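PDB 1TPY: cyclopropane mycolic acid synthase MmaA2 from Mycobacterium tuberculosis, which converts a double bond at the distal position of alpha mycolic acids into a cis-cyclopropane ring, using a methylene group from S-adenosyl-L-methionine. Local coordinates for residues Gln254-Glu257 against Val258-Tyr262; Trp239-Ala242 against Leu243-Lys247; Asp20-Phe23 against Arg24-Leu27; Met263-Leu266 against Thr267-Lys271; Asp11-Ala14 against His15-Ser19. All coordinates share one frame; numbering follows the deposited sequence.

Overall arrangement
Along the chain the order is contact 5, contact 3, contact 2, contact 1, contact 4. Contact 5 closes helix 9-16 and contact 3 forms helix 20-24 and the turn after it, their centres about 13 Å apart. Contact 2 ends helix 229-245, while contacts 1 and 4 follow each other on helix 256-275, again with centres about 13 Å apart. Contacts 2 and 3 have centres about 10 Å apart and touch through F26. These helices pack on one another in a chain built round a seven-stranded, Rossmann-like methyltransferase sheet. Contacts 4 and 5, about 18 Å apart between centres, both touch the cetyl-trimethyl-ammonium, which lies in the presumed lipid pocket; contact 5 also touches S-adenosyl-L-homocysteine.

Contact 1. Residues Gln254-Glu257 against Val258-Tyr262; sequences QSEE and VYERY
S255 and V258 meet through a capping bond: V258 N donates to S255 OG at 3.2 Å with an N-H...O angle of 163°. The serine hydroxyl oxygen sits between its own backbone N and carbonyl carbon (chi1 66°), a placing that turns it back toward the first turn of the helix. Three backbone bonds continue the winding, Y259 N to S255 O, E260 N to E256 O and R261 N to E257 O, the middle one at 2.8 Å. Van der Waals contact gathers on V258, whose two methyls divide the neighbours. CG1 lies against CB and CG of Q254, whereas CG2 meets the Q254 amide nitrogen NE2 at 3.6 Å and S255 OG at 3.5 Å. The bent chain of Q254 crosses that of V258 obliquely.

This is the N-terminal start of helix 256-275, with S255 as N-cap just after helix 247-253 has ended. F22 of helix 20-24 and L18 cover the side of Q254 and V258, and Y259 packs on helix 229-245.

Charged groups line the outer side. E257 and R261, one turn apart, form a salt bridge that is weak as a hydrogen bond: R261 NH1 reaches E257 OE2 at 3.4 Å, OE2 lying at the guanidinium edge with the two planes 73° apart. E256 and E260 run side by side in the same direction, and their OE1 atoms come within 4.3 Å; K247 NZ makes long, weak ion pairs with both, which probably eases the repulsion.

Contact 2. Residues Trp239-Ala242 against Leu243-Lys247; sequences WAEA and LQEHK
A242 O is gripped twice by H246, once from the side chain and once, weakly, from the backbone. The side-chain bond is the shorter: H246 ND1 donates to A242 O at 2.7 Å with an N-H...O angle of 163°. The oxygen lies in the imidazole plane, at the ring edge, but the nitrogen approaches from above the carbonyl plane, 36° out of it. Because CG of H246 is placed beside its own backbone N (chi1 -67°), the ring folds back over the last turn, and ND1 adds to the weak bond from H246 N to A242 O at 3.0 Å; H246 N also bonds to L243 O. H246 is where helical geometry is lost, and the imidazole serves the end of helix 229-245. Before that end the helix is regular, with bonds from L243 N to W239 O, Q244 N to A240 O and E245 N to E241 O. On the exposed side the bent chain of E245 lays CG against E241 O at 3.2 Å.

The opposite end holds W239, whose indole packs edge-to-face with Y33 and touches the cetyl-trimethyl-ammonium. F26 fits against A242 and L243, H246 touches L25, and helix 256-275 covers L243 through Y262 and M263.

Contact 3. Residues Asp20-Phe23 against Arg24-Leu27; sequences DDFF and RLFL
F23 and F26 make the close apolar part of this turn: F26 CZ comes to the edge of the F23 ring, 3.6 Å from CD2. The two side chains run alongside each other, pointing the same way, with ring planes 61° apart. F26 gets there by setting CG between its own backbone N and carbonyl carbon (chi1 69°), which also lays one face of its ring over F23 O. That oxygen takes two backbone bonds, from L27 N at 3.0 Å and nearly along the C=O axis, and from F26 N at 3.2 Å, well above the carbonyl plane. L25 CD1 and F26 CE2 both reach the F22 ring obliquely.

The outer side is polar and held more slackly. R24 bends at chi3 to bring NH2 within 3.3 Å of D21 OD2, a salt bridge whose hydrogen bond is weak. A water spans the same pair, accepting from R24 NE at 2.7 Å and donating to D21 OD2. D20 O lies over the centre of one guanidinium face.

Helix 20-24 thus ends in a turn wedged between helices: F22 and L25 touch helix 247-253, F26 and L27 helix 229-245, and D20 helix 97-108.

Contact 4. Residues Met263-Leu266 against Thr267-Lys271; sequences MKYL and TGCAK. With 16A (cetyl-trimethyl-ammonium), chain D.
Y265 and C269, one turn apart on helix 256-275, meet through the tyrosine ring edge and the cysteine sulfur. From CB of Y265 the ring swings out with an unusual chi1 of 135°, away from the regular staggered positions. CD1 then lies 3.6 Å from C269 SG, which sits in the ring plane, at the edge. The next atom along, CE1, is close to the sulfur and to C2 of the cetyl-trimethyl-ammonium, 3.8 Å away. At the tip, OH is near C1 of the same ligand but hydrogen-bonds to the hydroxyl of Y33. One ring face is covered from within the helix by L266 CD2.

C269, probably the active-site cysteine as in related synthases, holds SG anti to the carbonyl carbon (chi1 -67°), which directs the sulfur to the alkyl chain; SG to 16A C3 is 3.6 Å. This sulfur-aromatic contact, made at the edge and not over a face, lines the pocket holding the detergent, probably in the place of the lipid chain. Around it F191 and L236 touch C269, and F194, I195 and I199 of helix 186-199 pack on Y265.

On the exposed side T267 OG1 donates to M263 O at 2.6 Å, and T267 N also bonds to that oxygen, from the opposite face of the carbonyl plane.

Contact 5. Residues Asp11-Ala14 against His15-Ser19; sequences DVQA and HYDLS. With SAH (S-adenosyl-L-homocysteine), chain C; 16A (cetyl-trimethyl-ammonium), chain D.
V12 and Y16 make a one-turn side-chain contact at the C-terminal end of helix 9-16, against the bound S-adenosyl-L-homocysteine. V12 CG1 touches Y16 CD1 at 3.5 Å, the side chains crossing at a slant, and V12 O lies at the tyrosine ring edge besides accepting from Y16 N in the carbonyl plane. CG1 also reaches SAH O2' at 3.5 Å, whereas CG2 faces the adenine near N7 and C8.

The Y16 ring is covered on both faces: H15 CD2 stands over the centre of one, and SAH C3' over the centre of the other. On the face turned to SAH, beyond the rim, the ligand sulfur SD lies obliquely, 3.3 Å from Y16 CE2; 16A C17 is in plane at the ring edge. OH approaches C16 of the cetyl-trimethyl-ammonium at 3.1 Å, beside the quaternary nitrogen, and hydrogen-bonds to H141 NE2. Y16 thus belongs to both pockets of this methyltransferase fold, consistent with a place where the cofactor meets the lipid. The H15 imidazole, which covers the first face, bonds to Y33 OH and I199 O.

At D17 the helix ends. D17 N still bonds to Q13 O at 2.9 Å, and the D17 carboxylate runs alongside the Q13 chain, OD1 being 3.4 Å from CG. D17 directs OD1 to K97 N and OD2 to S96 OG and N98 N, within the cofactor-binding run 94-99.

Contact 1. Residues Gln254-Glu257 against Val258-Tyr262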
# COMPACT_ATOMS: atom_id res chain seq x y z
N GLN A 254 -13.23 15.43 -12.87
CA GLN A 254 -14.27 14.85 -12.03
C GLN A 254 -15.33 15.88 -11.66
O GLN A 254 -16.26 16.12 -12.43
CB GLN A 254 -13.65 14.26 -10.77
CG GLN A 254 -12.90 12.96 -10.98
CD GLN A 254 -13.83 11.79 -11.28
OE1 GLN A 254 -13.81 11.23 -12.38
NE2 GLN A 254 -14.65 11.42 -10.30
N SER A 255 -15.18 16.49 -10.49
CA SER A 255 -16.14 17.49 -10.03
C SER A 255 -15.62 18.17 -8.77
O SER A 255 -14.66 17.70 -8.15
CB SER A 255 -17.48 16.83 -9.71
OG SER A 255 -17.36 15.95 -8.61
N GLU A 256 -16.25 19.28 -8.40
CA GLU A 256 -15.83 20.00 -7.20
C GLU A 256 -16.08 19.11 -5.99
O GLU A 256 -15.32 19.14 -5.02
CB GLU A 256 -16.60 21.31 -7.06
CG GLU A 256 -16.15 22.15 -5.87
CD GLU A 256 -16.34 23.64 -6.09
OE1 GLU A 256 -15.98 24.43 -5.18
OE2 GLU A 256 -16.85 24.03 -7.16
N GLU A 257 -17.14 18.31 -6.06
CA GLU A 257 -17.49 17.40 -4.98
C GLU A 257 -16.37 16.40 -4.74
O GLU A 257 -15.97 16.16 -3.60
CB GLU A 257 -18.79 16.66 -5.30
CG GLU A 257 -19.22 15.68 -4.22
CD GLU A 257 -20.58 15.06 -4.50
OE1 GLU A 257 -21.56 15.82 -4.63
OE2 GLU A 257 -20.66 13.82 -4.58
N VAL A 258 -15.88 15.80 -5.81
CA VAL A 258 -14.80 14.82 -5.70
C VAL A 258 -13.52 15.51 -5.25
O VAL A 258 -12.78 14.98 -4.43
CB VAL A 258 -14.56 14.10 -7.05
CG1 VAL A 258 -13.26 13.30 -6.98
CG2 VAL A 258 -15.73 13.18 -7.35
N TYR A 259 -13.27 16.70 -5.79
CA TYR A 259 -12.09 17.46 -5.42
C TYR A 259 -12.08 17.66 -3.91
O TYR A 259 -11.11 17.31 -3.24
CB TYR A 259 -12.09 18.82 -6.11
CG TYR A 259 -11.04 19.76 -5.55
CD1 TYR A 259 -9.69 19.59 -5.85
CD2 TYR A 259 -11.40 20.77 -4.65
CE1 TYR A 259 -8.72 20.41 -5.28
CE2 TYR A 259 -10.43 21.58 -4.07
CZ TYR A 259 -9.10 21.40 -4.39
OH TYR A 259 -8.14 22.21 -3.83
N GLU A 260 -13.17 18.23 -3.39
CA GLU A 260 -13.28 18.49 -1.96
C GLU A 260 -13.23 17.20 -1.14
O GLU A 260 -12.67 17.18 -0.04
CB GLU A 260 -14.57 19.26 -1.65
CG GLU A 260 -14.62 20.67 -2.25
CD GLU A 260 -13.55 21.62 -1.70
OE1 GLU A 260 -13.40 22.73 -2.26
OE2 GLU A 260 -12.85 21.26 -0.73
N ARG A 261 -13.83 16.13 -1.66
CA ARG A 261 -13.81 14.86 -0.95
C ARG A 261 -12.37 14.39 -0.72
O ARG A 261 -12.00 14.02 0.39
CB ARG A 261 -14.60 13.81 -1.73
CG ARG A 261 -14.60 12.42 -1.11
CD ARG A 261 -15.95 11.74 -1.32
NE ARG A 261 -16.25 11.54 -2.73
CZ ARG A 261 -17.43 11.78 -3.29
NH1 ARG A 261 -18.43 12.24 -2.56
NH2 ARG A 261 -17.61 11.56 -4.58
N TYR A 262 -11.56 14.41 -1.77
CA TYR A 262 -10.17 13.99 -1.66
C TYR A 262 -9.31 14.94 -0.84
O TYR A 262 -8.42 14.49 -0.11
CB TYR A 262 -9.57 13.74 -3.04
CG TYR A 262 -9.83 12.33 -3.54
CD1 TYR A 262 -11.12 11.91 -3.86
CD2 TYR A 262 -8.80 11.39 -3.60
CE1 TYR A 262 -11.39 10.59 -4.22
CE2 TYR A 262 -9.05 10.06 -3.96
CZ TYR A 262 -10.35 9.67 -4.27
OH TYR A 262 -10.60 8.37 -4.65

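Contact 2. Residues Trp239-Ala242 against Leu243-Lys247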
# COMPACT_ATOMS: atom_id res chain seq x y z
N TRP A 239 0.73 15.28 -1.27
CA TRP A 239 -0.36 14.84 -2.15
C TRP A 239 -1.47 15.88 -2.10
O TRP A 239 -2.01 16.27 -3.13
CB TRP A 239 -0.93 13.49 -1.70
CG TRP A 239 -0.07 12.31 -2.00
CD1 TRP A 239 0.95 12.23 -2.93
CD2 TRP A 239 -0.18 11.01 -1.42
NE1 TRP A 239 1.47 10.96 -2.95
CE2 TRP A 239 0.80 10.19 -2.03
CE3 TRP A 239 -1.01 10.46 -0.44
CZ2 TRP A 239 0.96 8.85 -1.69
CZ3 TRP A 239 -0.85 9.12 -0.10
CH2 TRP A 239 0.13 8.33 -0.72
N ALA A 240 -1.82 16.31 -0.90
CA ALA A 240 -2.87 17.30 -0.72
C ALA A 240 -2.55 18.58 -1.50
O ALA A 240 -3.38 19.10 -2.24
CB ALA A 240 -3.04 17.62 0.75
N GLU A 241 -1.33 19.07 -1.32
CA GLU A 241 -0.87 20.29 -1.98
C GLU A 241 -0.91 20.17 -3.50
O GLU A 241 -1.34 21.10 -4.19
CB GLU A 241 0.55 20.62 -1.52
CG GLU A 241 1.21 21.77 -2.25
CD GLU A 241 2.55 22.15 -1.62
OE1 GLU A 241 3.41 21.26 -1.46
OE2 GLU A 241 2.73 23.34 -1.28
N ALA A 242 -0.46 19.04 -4.03
CA ALA A 242 -0.46 18.85 -5.48
C ALA A 242 -1.89 18.89 -6.00
O ALA A 242 -2.18 19.58 -6.98
CB ALA A 242 0.18 17.52 -5.84
N LEU A 243 -2.79 18.16 -5.34
CA LEU A 243 -4.18 18.15 -5.77
C LEU A 243 -4.73 19.56 -5.74
O LEU A 243 -5.37 20.01 -6.69
CB LEU A 243 -5.03 17.25 -4.85
CG LEU A 243 -6.53 17.21 -5.16
CD1 LEU A 243 -6.77 16.87 -6.64
CD2 LEU A 243 -7.20 16.18 -4.27
N GLN A 244 -4.46 20.27 -4.65
CA GLN A 244 -4.94 21.64 -4.50
C GLN A 244 -4.39 22.50 -5.63
O GLN A 244 -5.10 23.33 -6.19
CB GLN A 244 -4.50 22.21 -3.15
CG GLN A 244 -5.15 23.54 -2.82
CD GLN A 244 -4.89 23.94 -1.39
OE1 GLN A 244 -3.79 24.37 -1.03
NE2 GLN A 244 -5.91 23.78 -0.55
N GLU A 245 -3.13 22.29 -5.97
CA GLU A 245 -2.54 23.05 -7.06
C GLU A 245 -3.25 22.73 -8.38
O GLU A 245 -3.20 23.53 -9.32
CB GLU A 245 -1.05 22.75 -7.18
CG GLU A 245 -0.20 23.38 -6.08
CD GLU A 245 -0.43 24.88 -5.97
OE1 GLU A 245 -1.39 25.30 -5.28
OE2 GLU A 245 0.35 25.65 -6.57
N HIS A 246 -3.92 21.58 -8.43
CA HIS A 246 -4.65 21.15 -9.62
C HIS A 246 -6.16 21.21 -9.43
O HIS A 246 -6.90 20.46 -10.08
CB HIS A 246 -4.25 19.72 -10.01
CG HIS A 246 -2.84 19.59 -10.48
ND1 HIS A 246 -1.76 19.69 -9.63
CD2 HIS A 246 -2.33 19.43 -11.73
CE1 HIS A 246 -0.64 19.59 -10.33
NE2 HIS A 246 -0.96 19.44 -11.61
N LYS A 247 -6.62 22.09 -8.54
CA LYS A 247 -8.04 22.21 -8.26
C LYS A 247 -8.91 22.28 -9.50
O LYS A 247 -9.85 21.49 -9.65
CB LYS A 247 -8.31 23.44 -7.38
CG LYS A 247 -9.80 23.67 -7.09
CD LYS A 247 -9.99 24.60 -5.90
CE LYS A 247 -11.41 25.13 -5.81
NZ LYS A 247 -12.42 24.03 -5.86

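Contact 3. Residues Asp20-Phe23 against Arg24-Leu27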
# COMPACT_ATOMS: atom_id res chain seq x y z
N ASP A 20 -7.39 7.37 -13.61
CA ASP A 20 -5.94 7.49 -13.56
C ASP A 20 -5.53 8.94 -13.74
O ASP A 20 -4.56 9.41 -13.14
CB ASP A 20 -5.31 6.64 -14.66
CG ASP A 20 -5.18 5.19 -14.25
OD1 ASP A 20 -5.79 4.81 -13.22
OD2 ASP A 20 -4.47 4.44 -14.94
N ASP A 21 -6.28 9.66 -14.57
CA ASP A 21 -6.00 11.07 -14.81
C ASP A 21 -6.15 11.86 -13.51
O ASP A 21 -5.37 12.77 -13.24
CB ASP A 21 -6.97 11.61 -15.87
CG ASP A 21 -6.62 11.14 -17.27
OD1 ASP A 21 -7.52 11.13 -18.13
OD2 ASP A 21 -5.44 10.79 -17.51
N PHE A 22 -7.14 11.50 -12.71
CA PHE A 22 -7.38 12.19 -11.45
C PHE A 22 -6.23 11.94 -10.48
O PHE A 22 -5.70 12.88 -9.88
CB PHE A 22 -8.68 11.73 -10.80
CG PHE A 22 -9.04 12.49 -9.56
CD1 PHE A 22 -9.59 13.77 -9.65
CD2 PHE A 22 -8.79 11.95 -8.30
CE1 PHE A 22 -9.88 14.50 -8.49
CE2 PHE A 22 -9.07 12.68 -7.14
CZ PHE A 22 -9.61 13.96 -7.24
N PHE A 23 -5.83 10.68 -10.34
CA PHE A 23 -4.74 10.34 -9.44
C PHE A 23 -3.43 10.96 -9.90
O PHE A 23 -2.60 11.33 -9.07
CB PHE A 23 -4.59 8.81 -9.32
CG PHE A 23 -5.64 8.17 -8.45
CD1 PHE A 23 -6.60 7.34 -9.00
CD2 PHE A 23 -5.69 8.44 -7.08
CE1 PHE A 23 -7.60 6.78 -8.21
CE2 PHE A 23 -6.69 7.89 -6.28
CZ PHE A 23 -7.65 7.05 -6.85
N ARG A 24 -3.25 11.08 -11.21
CA ARG A 24 -2.02 11.67 -11.73
C ARG A 24 -1.87 13.12 -11.31
O ARG A 24 -0.78 13.68 -11.34
CB ARG A 24 -1.98 11.56 -13.26
CG ARG A 24 -0.94 10.57 -13.78
CD ARG A 24 -0.72 10.71 -15.28
NE ARG A 24 -1.83 10.16 -16.06
CZ ARG A 24 -2.10 8.86 -16.16
NH1 ARG A 24 -1.35 7.96 -15.53
NH2 ARG A 24 -3.13 8.45 -16.89
N LEU A 25 -2.98 13.75 -10.92
CA LEU A 25 -2.96 15.14 -10.49
C LEU A 25 -2.20 15.36 -9.19
O LEU A 25 -1.65 16.44 -8.97
CB LEU A 25 -4.39 15.67 -10.30
CG LEU A 25 -5.33 15.72 -11.50
CD1 LEU A 25 -6.67 16.28 -11.06
CD2 LEU A 25 -4.72 16.59 -12.61
N PHE A 26 -2.17 14.36 -8.31
CA PHE A 26 -1.47 14.55 -7.05
C PHE A 26 -0.40 13.53 -6.66
O PHE A 26 0.45 13.81 -5.82
CB PHE A 26 -2.49 14.73 -5.91
CG PHE A 26 -3.27 13.49 -5.58
CD1 PHE A 26 -2.76 12.53 -4.71
CD2 PHE A 26 -4.54 13.29 -6.12
CE1 PHE A 26 -3.50 11.41 -4.37
CE2 PHE A 26 -5.30 12.17 -5.79
CZ PHE A 26 -4.78 11.22 -4.92
N LEU A 27 -0.42 12.35 -7.28
CA LEU A 27 0.60 11.36 -6.95
C LEU A 27 1.90 11.78 -7.63
O LEU A 27 1.88 12.61 -8.54
CB LEU A 27 0.19 9.97 -7.45
CG LEU A 27 -1.06 9.35 -6.82
CD1 LEU A 27 -1.32 7.98 -7.44
CD2 LEU A 27 -0.86 9.24 -5.31
O HOH W 1 -2.78 12.52 -16.89

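Contact 4. Residues Met263-Leu266 against Thr267-Lys271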
# COMPACT_ATOMS: atom_id res chain seq x y z
N MET A 263 -9.56 16.25 -0.94
CA MET A 263 -8.79 17.20 -0.15
C MET A 263 -9.11 16.97 1.32
O MET A 263 -8.24 17.04 2.19
CB MET A 263 -9.14 18.65 -0.52
CG MET A 263 -8.62 19.09 -1.89
SD MET A 263 -6.85 18.82 -2.08
CE MET A 263 -6.21 19.98 -0.86
N LYS A 264 -10.38 16.68 1.60
CA LYS A 264 -10.82 16.42 2.97
C LYS A 264 -10.14 15.15 3.47
O LYS A 264 -9.69 15.08 4.62
CB LYS A 264 -12.34 16.24 3.01
CG LYS A 264 -12.91 15.88 4.39
CD LYS A 264 -14.43 15.75 4.33
CE LYS A 264 -15.00 15.25 5.66
NZ LYS A 264 -16.50 15.18 5.62
N TYR A 265 -10.06 14.14 2.61
CA TYR A 265 -9.43 12.88 2.97
C TYR A 265 -7.92 13.03 3.14
O TYR A 265 -7.36 12.59 4.14
CB TYR A 265 -9.79 11.80 1.93
CG TYR A 265 -8.66 10.90 1.44
CD1 TYR A 265 -7.83 10.21 2.32
CD2 TYR A 265 -8.46 10.71 0.07
CE1 TYR A 265 -6.84 9.35 1.86
CE2 TYR A 265 -7.47 9.85 -0.41
CZ TYR A 265 -6.66 9.18 0.49
OH TYR A 265 -5.68 8.34 0.01
N LEU A 266 -7.26 13.66 2.18
CA LEU A 266 -5.82 13.82 2.27
C LEU A 266 -5.37 14.63 3.48
O LEU A 266 -4.49 14.21 4.22
CB LEU A 266 -5.27 14.44 0.98
CG LEU A 266 -5.48 13.65 -0.32
CD1 LEU A 266 -4.93 14.45 -1.48
CD2 LEU A 266 -4.79 12.28 -0.24
N THR A 267 -5.96 15.81 3.68
CA THR A 267 -5.58 16.65 4.81
C THR A 267 -6.00 16.03 6.13
O THR A 267 -5.29 16.15 7.13
CB THR A 267 -6.21 18.07 4.70
OG1 THR A 267 -7.63 17.96 4.54
CG2 THR A 267 -5.63 18.81 3.50
N GLY A 268 -7.15 15.35 6.15
CA GLY A 268 -7.59 14.72 7.37
C GLY A 268 -6.61 13.66 7.85
O GLY A 268 -6.23 13.63 9.02
N CYS A 269 -6.20 12.78 6.93
CA CYS A 269 -5.26 11.72 7.27
C CYS A 269 -3.92 12.28 7.71
O CYS A 269 -3.26 11.72 8.60
CB CYS A 269 -5.07 10.78 6.09
SG CYS A 269 -6.56 9.83 5.69
N ALA A 270 -3.50 13.38 7.09
CA ALA A 270 -2.24 14.02 7.46
C ALA A 270 -2.28 14.38 8.94
O ALA A 270 -1.26 14.30 9.64
CB ALA A 270 -2.00 15.27 6.61
N LYS A 271 -3.45 14.78 9.43
CA LYS A 271 -3.59 15.13 10.84
C LYS A 271 -3.48 13.86 11.70
O LYS A 271 -2.83 13.85 12.75
CB LYS A 271 -4.93 15.83 11.10
CG LYS A 271 -5.18 16.14 12.58
CD LYS A 271 -6.50 16.86 12.81
CE LYS A 271 -6.79 17.00 14.29
NZ LYS A 271 -7.93 17.91 14.57
C1 16A D . -3.19 7.79 2.79
C2 16A D . -4.30 6.94 3.42
C3 16A D . -4.30 7.11 4.95
C4 16A D . -5.37 6.33 5.70
C5 16A D . -5.25 6.61 7.20
C6 16A D . -6.27 5.89 8.10
C7 16A D . -7.77 6.24 7.95
C8 16A D . -8.81 5.22 8.48
C9 16A D . -8.65 3.75 8.03
C10 16A D . -8.81 3.46 6.52
C11 16A D . -8.21 2.13 6.01
C12 16A D . -7.98 2.05 4.49
C13 16A D . -6.51 2.28 4.11
C14 16A D . -6.32 2.30 2.60
C15 16A D . -4.89 2.80 2.33
C16 16A D . -4.72 2.97 0.81
N1 16A D . -3.49 3.49 0.07
C17 16A D . -3.37 3.70 -1.25
C18 16A D . -3.01 4.79 0.67
C19 16A D . -2.35 2.52 0.31

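Contact 5. Residues Asp11-Ala14 against His15-Ser19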
# COMPACT_ATOMS: atom_id res chain seq x y z
N ASP A 11 -15.51 -2.70 -3.48
CA ASP A 11 -14.99 -1.76 -2.50
C ASP A 11 -13.65 -1.15 -2.88
O ASP A 11 -13.47 0.07 -2.78
CB ASP A 11 -14.83 -2.42 -1.13
CG ASP A 11 -16.15 -2.69 -0.46
OD1 ASP A 11 -17.07 -1.86 -0.61
OD2 ASP A 11 -16.26 -3.72 0.24
N VAL A 12 -12.71 -1.99 -3.30
CA VAL A 12 -11.38 -1.54 -3.68
C VAL A 12 -11.41 -0.74 -4.98
O VAL A 12 -10.73 0.28 -5.10
CB VAL A 12 -10.41 -2.74 -3.82
CG1 VAL A 12 -9.02 -2.26 -4.25
CG2 VAL A 12 -10.31 -3.49 -2.50
N GLN A 13 -12.21 -1.20 -5.94
CA GLN A 13 -12.32 -0.52 -7.23
C GLN A 13 -12.99 0.86 -7.11
O GLN A 13 -12.67 1.77 -7.86
CB GLN A 13 -13.09 -1.40 -8.22
CG GLN A 13 -12.28 -2.58 -8.73
CD GLN A 13 -13.06 -3.50 -9.66
OE1 GLN A 13 -12.50 -4.43 -10.24
NE2 GLN A 13 -14.36 -3.25 -9.79
N ALA A 14 -13.92 0.99 -6.17
CA ALA A 14 -14.63 2.25 -5.95
C ALA A 14 -13.63 3.38 -5.71
O ALA A 14 -13.95 4.55 -5.90
CB ALA A 14 -15.58 2.13 -4.76
N HIS A 15 -12.43 3.03 -5.28
CA HIS A 15 -11.40 4.04 -5.04
C HIS A 15 -10.38 4.11 -6.18
O HIS A 15 -10.25 5.15 -6.84
CB HIS A 15 -10.66 3.76 -3.73
CG HIS A 15 -9.71 4.85 -3.33
ND1 HIS A 15 -10.07 5.88 -2.49
CD2 HIS A 15 -8.43 5.09 -3.70
CE1 HIS A 15 -9.05 6.71 -2.36
NE2 HIS A 15 -8.05 6.26 -3.08
N TYR A 16 -9.66 3.02 -6.42
CA TYR A 16 -8.61 3.02 -7.44
C TYR A 16 -9.01 3.09 -8.90
O TYR A 16 -8.17 3.35 -9.76
CB TYR A 16 -7.67 1.83 -7.23
CG TYR A 16 -7.17 1.76 -5.81
CD1 TYR A 16 -7.82 0.98 -4.86
CD2 TYR A 16 -6.09 2.55 -5.40
CE1 TYR A 16 -7.43 1.00 -3.52
CE2 TYR A 16 -5.69 2.58 -4.07
CZ TYR A 16 -6.36 1.81 -3.14
OH TYR A 16 -5.98 1.85 -1.83
N ASP A 17 -10.28 2.85 -9.21
CA ASP A 17 -10.71 2.92 -10.60
C ASP A 17 -11.42 4.24 -10.89
O ASP A 17 -12.01 4.41 -11.96
CB ASP A 17 -11.61 1.73 -10.95
CG ASP A 17 -10.80 0.46 -11.21
OD1 ASP A 17 -11.40 -0.62 -11.32
OD2 ASP A 17 -9.56 0.55 -11.32
N LEU A 18 -11.35 5.17 -9.95
CA LEU A 18 -11.97 6.48 -10.12
C LEU A 18 -11.54 7.12 -11.44
O LEU A 18 -12.37 7.52 -12.25
CB LEU A 18 -11.57 7.41 -8.96
CG LEU A 18 -12.18 8.81 -9.03
CD1 LEU A 18 -13.70 8.70 -8.91
CD2 LEU A 18 -11.62 9.69 -7.93
N SER A 19 -10.23 7.20 -11.64
CA SER A 19 -9.66 7.78 -12.85
C SER A 19 -8.16 7.96 -12.70
O SER A 19 -7.70 8.63 -11.77
CB SER A 19 -10.29 9.14 -13.15
OG SER A 19 -9.53 9.84 -14.12
N SAH C . 1.35 -1.19 -3.60
CA SAH C . 1.04 -0.00 -4.40
CB SAH C . -0.47 0.31 -4.41
CG SAH C . -1.17 0.52 -3.06
SD SAH C . -2.94 0.89 -3.23
C SAH C . 1.82 1.21 -3.88
O SAH C . 2.44 1.10 -2.81
OXT SAH C . 1.79 2.26 -4.55
C5' SAH C . -3.71 -0.63 -2.62
C4' SAH C . -3.50 -1.78 -3.61
O4' SAH C . -3.78 -3.08 -3.03
C3' SAH C . -4.37 -1.68 -4.86
O3' SAH C . -3.57 -2.01 -6.01
C2' SAH C . -5.46 -2.68 -4.61
O2' SAH C . -6.07 -3.11 -5.84
C1' SAH C . -4.70 -3.76 -3.90
N9 SAH C . -5.56 -4.74 -3.12
C8 SAH C . -6.51 -4.55 -2.16
N7 SAH C . -7.07 -5.61 -1.68
C5 SAH C . -6.42 -6.63 -2.39
C6 SAH C . -6.53 -8.05 -2.38
N6 SAH C . -7.37 -8.70 -1.59
N1 SAH C . -5.72 -8.76 -3.24
C2 SAH C . -4.85 -8.10 -4.05
N3 SAH C . -4.67 -6.78 -4.14
C4 SAH C . -5.50 -6.10 -3.27
C1 16A D . -3.19 7.79 2.79
C2 16A D . -4.30 6.94 3.42
C3 16A D . -4.30 7.11 4.95
C4 16A D . -5.37 6.33 5.70
C5 16A D . -5.25 6.61 7.20
C6 16A D . -6.27 5.89 8.10
C7 16A D . -7.77 6.24 7.95
C8 16A D . -8.81 5.22 8.48
C9 16A D . -8.65 3.75 8.03
C10 16A D . -8.81 3.46 6.52
C11 16A D . -8.21 2.13 6.01
C12 16A D . -7.98 2.05 4.49
C13 16A D . -6.51 2.28 4.11
C14 16A D . -6.32 2.30 2.60
C15 16A D . -4.89 2.80 2.33
C16 16A D . -4.72 2.97 0.81
N1 16A D . -3.49 3.49 0.07
C17 16A D . -3.37 3.70 -1.25
C18 16A D . -3.01 4.79 0.67
C19 16A D . -2.35 2.52 0.31